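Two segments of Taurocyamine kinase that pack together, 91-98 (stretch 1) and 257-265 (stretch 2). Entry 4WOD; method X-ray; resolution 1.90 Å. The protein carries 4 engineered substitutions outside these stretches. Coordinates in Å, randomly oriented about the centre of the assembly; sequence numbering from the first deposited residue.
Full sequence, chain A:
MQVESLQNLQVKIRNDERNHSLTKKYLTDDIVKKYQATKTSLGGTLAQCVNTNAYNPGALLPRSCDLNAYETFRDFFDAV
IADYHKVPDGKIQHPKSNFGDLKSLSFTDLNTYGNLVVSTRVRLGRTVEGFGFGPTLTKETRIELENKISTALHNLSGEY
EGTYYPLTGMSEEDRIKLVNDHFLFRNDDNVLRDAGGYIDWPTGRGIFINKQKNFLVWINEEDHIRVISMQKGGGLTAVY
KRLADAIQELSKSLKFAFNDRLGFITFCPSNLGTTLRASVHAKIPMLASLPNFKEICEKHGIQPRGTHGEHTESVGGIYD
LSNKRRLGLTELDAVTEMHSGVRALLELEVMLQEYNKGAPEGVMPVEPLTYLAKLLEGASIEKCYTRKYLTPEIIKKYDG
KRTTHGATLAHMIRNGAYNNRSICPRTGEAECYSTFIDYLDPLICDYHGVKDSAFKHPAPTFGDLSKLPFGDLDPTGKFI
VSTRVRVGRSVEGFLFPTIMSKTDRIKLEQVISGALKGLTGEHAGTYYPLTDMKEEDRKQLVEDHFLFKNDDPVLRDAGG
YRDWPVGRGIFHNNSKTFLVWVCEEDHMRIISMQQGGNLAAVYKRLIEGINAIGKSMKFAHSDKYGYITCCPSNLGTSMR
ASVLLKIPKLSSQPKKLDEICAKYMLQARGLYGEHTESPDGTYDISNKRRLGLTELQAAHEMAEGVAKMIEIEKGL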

# COMPACT_ATOMS: atom_id res chain seq x y z
N LYS A 91 15.50 -3.25 20.38
CA LYS A 91 16.12 -4.35 21.12
C LYS A 91 16.72 -5.36 20.16
O LYS A 91 16.31 -6.52 20.11
N ILE A 92 17.69 -4.91 19.38
CA ILE A 92 18.21 -5.72 18.29
C ILE A 92 18.89 -6.97 18.81
O ILE A 92 19.75 -6.90 19.67
N GLN A 93 18.47 -8.13 18.32
CA GLN A 93 19.15 -9.36 18.71
C GLN A 93 19.01 -10.40 17.61
O GLN A 93 18.16 -10.28 16.73
N HIS A 94 19.88 -11.40 17.63
CA HIS A 94 19.83 -12.43 16.60
C HIS A 94 20.28 -13.77 17.15
O HIS A 94 21.32 -13.85 17.81
N PRO A 95 19.53 -14.85 16.84
CA PRO A 95 19.91 -16.17 17.36
C PRO A 95 21.12 -16.79 16.66
O PRO A 95 21.48 -16.36 15.57
N LYS A 96 21.74 -17.79 17.28
CA LYS A 96 22.76 -18.57 16.60
C LYS A 96 22.18 -19.13 15.31
O LYS A 96 20.98 -19.40 15.22
N SER A 97 23.04 -19.25 14.31
CA SER A 97 22.71 -19.83 13.02
C SER A 97 22.13 -21.22 13.22
O SER A 97 22.66 -22.01 14.01
N ASN A 98 21.03 -21.51 12.53
CA ASN A 98 20.42 -22.84 12.54
C ASN A 98 19.61 -23.09 11.26
O ASN A 98 18.50 -22.54 11.11
N ALA A 257 32.31 -13.24 10.01
CA ALA A 257 31.99 -12.26 11.04
C ALA A 257 30.54 -12.38 11.49
O ALA A 257 29.62 -12.27 10.67
N PHE A 258 30.34 -12.59 12.79
CA PHE A 258 29.01 -12.75 13.37
C PHE A 258 29.01 -12.19 14.78
O PHE A 258 29.94 -12.43 15.53
N ASN A 259 27.98 -11.45 15.17
CA ASN A 259 27.79 -11.17 16.59
C ASN A 259 26.33 -11.33 17.00
O ASN A 259 25.42 -11.31 16.14
N ASP A 260 26.10 -11.49 18.30
CA ASP A 260 24.81 -11.94 18.78
C ASP A 260 23.75 -10.85 18.75
O ASP A 260 22.61 -11.09 19.14
N ARG A 261 24.11 -9.67 18.27
CA ARG A 261 23.14 -8.60 18.06
C ARG A 261 22.67 -8.53 16.59
O ARG A 261 21.46 -8.52 16.32
N LEU A 262 23.61 -8.50 15.65
CA LEU A 262 23.26 -8.35 14.24
C LEU A 262 23.34 -9.65 13.45
O LEU A 262 23.05 -9.66 12.25
N GLY A 263 23.76 -10.73 14.08
CA GLY A 263 24.02 -11.94 13.32
C GLY A 263 25.22 -11.79 12.38
O GLY A 263 26.25 -11.24 12.77
N PHE A 264 25.09 -12.30 11.15
CA PHE A 264 26.17 -12.20 10.16
C PHE A 264 26.26 -10.78 9.61
O PHE A 264 25.28 -10.20 9.10
N ILE A 265 27.44 -10.20 9.73
CA ILE A 265 27.70 -8.86 9.20
C ILE A 265 27.68 -8.88 7.67
O ILE A 265 28.21 -9.80 7.03

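A tight turn between two short strands can serve as a docking platform for an extended segment distant in sequence, and the contact between residues 257-265 and 91-98 of taurocyamine kinase illustrates how the work is shared between backbone and side chains. The turn itself is closed by Asn259 N donating to Gly263 O and Gly263 N to Asn259 O; the opposing segment has no regular secondary structure.

Phe258 opens the contact. Its CA-to-CB bond points toward the other stretch and chi1 is t, which carries the ring up against His94, Pro95, Lys96 and Ser97. Pro95 O lies at the ring edge, 3.5 Å from Phe258 CZ, while Phe258 CE1 in turn approaches the edge of the imidazole, 4.0 Å from His94 CD2. Asn259 points away and touches nothing across the interface. Its p rotamer instead brings OD1 back to the turn, where it accepts hydrogen bonds from Arg261 N and Leu262 N, both at 2.9 Å, and so helps fix the loop that the partner meets.

Asp260 supplies the polar anchor. Its backbone O accepts a hydrogen bond from His94 N at 3.1 Å. Its side chain leaves sideways in the m rotamer, yet its end comes nearer, and OD1 forms a salt bridge with Lys96 NZ at 2.5 Å. The lysine, with chi1 and chi2 both m and the outer torsions t, likewise starts sideways before reaching across. A water reinforces the link, donating to Asp260 OD1 at 2.5 Å and to His94 O at 2.8 Å, thereby tying the carboxylate to the partner backbone.

Arg261 points away at CB, but its aliphatic portion still packs: CG lies 3.4 Å from Ile92 O. Leu262 also begins away, and its m,t conformation returns the end of the chain to the interface, where CD2 meets Ile92 CG2 at 3.7 Å. Ile92, itself m,t and pointing toward the turn, is buried in this apolar contact.

Gly263 shows the value of an absent side chain. His94, with chi1 t, points inward and brings CD2 to 3.5 Å from Gly263 CA; an ideal CB on the glycine would lie only 2.6 Å from His94 CD2, a clash. The positive phi of 67° independently favours glycine here. The imidazole's ND1 is satisfied elsewhere in the structure. Phe264, in the m rotamer, completes the contact: it sets off sideways, but its ring extends nearer, placing CE2 4.0 Å from Ser97 CB.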

# COMPACT_ATOMS: atom_id res chain seq x y z
CB LYS A 91 15.09 -5.03 22.03
CG LYS A 91 15.70 -5.76 23.21
CD LYS A 91 14.64 -6.51 24.01
CE LYS A 91 14.51 -5.97 25.43
NZ LYS A 91 13.60 -6.80 26.26
CB ILE A 92 19.20 -4.92 17.45
CG1 ILE A 92 18.62 -3.53 17.15
CG2 ILE A 92 19.52 -5.68 16.17
CD1 ILE A 92 19.61 -2.58 16.54
CB GLN A 93 18.60 -9.89 20.04
CG GLN A 93 17.13 -10.28 20.03
CD GLN A 93 16.63 -10.73 21.40
OE1 GLN A 93 17.16 -11.68 21.99
NE2 GLN A 93 15.62 -10.04 21.93
CB HIS A 94 20.70 -12.03 15.40
CG HIS A 94 20.47 -12.90 14.21
ND1 HIS A 94 19.36 -12.76 13.41
CD2 HIS A 94 21.17 -13.94 13.71
CE1 HIS A 94 19.40 -13.67 12.46
NE2 HIS A 94 20.49 -14.39 12.61
CB PRO A 95 18.65 -17.01 17.09
CG PRO A 95 18.04 -16.40 15.90
CD PRO A 95 18.33 -14.90 15.99
CB LYS A 96 23.28 -19.71 17.48
CG LYS A 96 23.92 -19.25 18.77
CD LYS A 96 25.04 -18.25 18.52
CE LYS A 96 25.95 -18.14 19.75
NZ LYS A 96 26.78 -16.91 19.65
CB SER A 97 23.96 -19.87 12.14
OG SER A 97 23.70 -20.44 10.87
CB ASN A 98 19.52 -23.03 13.76
CG ASN A 98 18.82 -24.38 13.77
OD1 ASN A 98 19.29 -25.34 13.16
ND2 ASN A 98 17.67 -24.45 14.44
CB ALA A 257 32.26 -10.84 10.52
CB PHE A 258 28.61 -14.24 13.36
CG PHE A 258 27.25 -14.55 13.98
CD1 PHE A 258 26.17 -14.92 13.18
CD2 PHE A 258 27.07 -14.53 15.36
CE1 PHE A 258 24.93 -15.24 13.74
CE2 PHE A 258 25.83 -14.83 15.93
CZ PHE A 258 24.76 -15.19 15.12
CB ASN A 259 28.36 -9.79 16.99
CG ASN A 259 27.50 -8.60 16.55
OD1 ASN A 259 26.28 -8.60 16.68
ND2 ASN A 259 28.17 -7.54 16.08
CB ASP A 260 24.94 -12.51 20.20
CG ASP A 260 25.85 -13.73 20.26
OD1 ASP A 260 25.37 -14.84 19.94
OD2 ASP A 260 27.05 -13.57 20.61
CB ARG A 261 23.78 -7.29 18.50
CG ARG A 261 22.88 -6.09 18.52
CD ARG A 261 23.61 -4.96 19.25
NE ARG A 261 24.92 -4.71 18.66
CZ ARG A 261 25.10 -3.87 17.65
NH1 ARG A 261 24.04 -3.24 17.18
NH2 ARG A 261 26.30 -3.66 17.13
CB LEU A 262 24.17 -7.31 13.56
CG LEU A 262 24.19 -5.96 14.30
CD1 LEU A 262 25.13 -4.98 13.64
CD2 LEU A 262 22.79 -5.38 14.38
CB PHE A 264 25.97 -13.18 9.01
CG PHE A 264 26.18 -14.61 9.39
CD1 PHE A 264 27.46 -15.10 9.63
CD2 PHE A 264 25.10 -15.47 9.53
CE1 PHE A 264 27.67 -16.42 9.99
CE2 PHE A 264 25.29 -16.80 9.88
CZ PHE A 264 26.58 -17.28 10.09
CB ILE A 265 29.06 -8.32 9.70
CG1 ILE A 265 29.13 -8.36 11.23
CG2 ILE A 265 29.34 -6.92 9.14
CD1 ILE A 265 27.97 -7.68 11.95
O HOH W 1 23.06 -15.44 19.27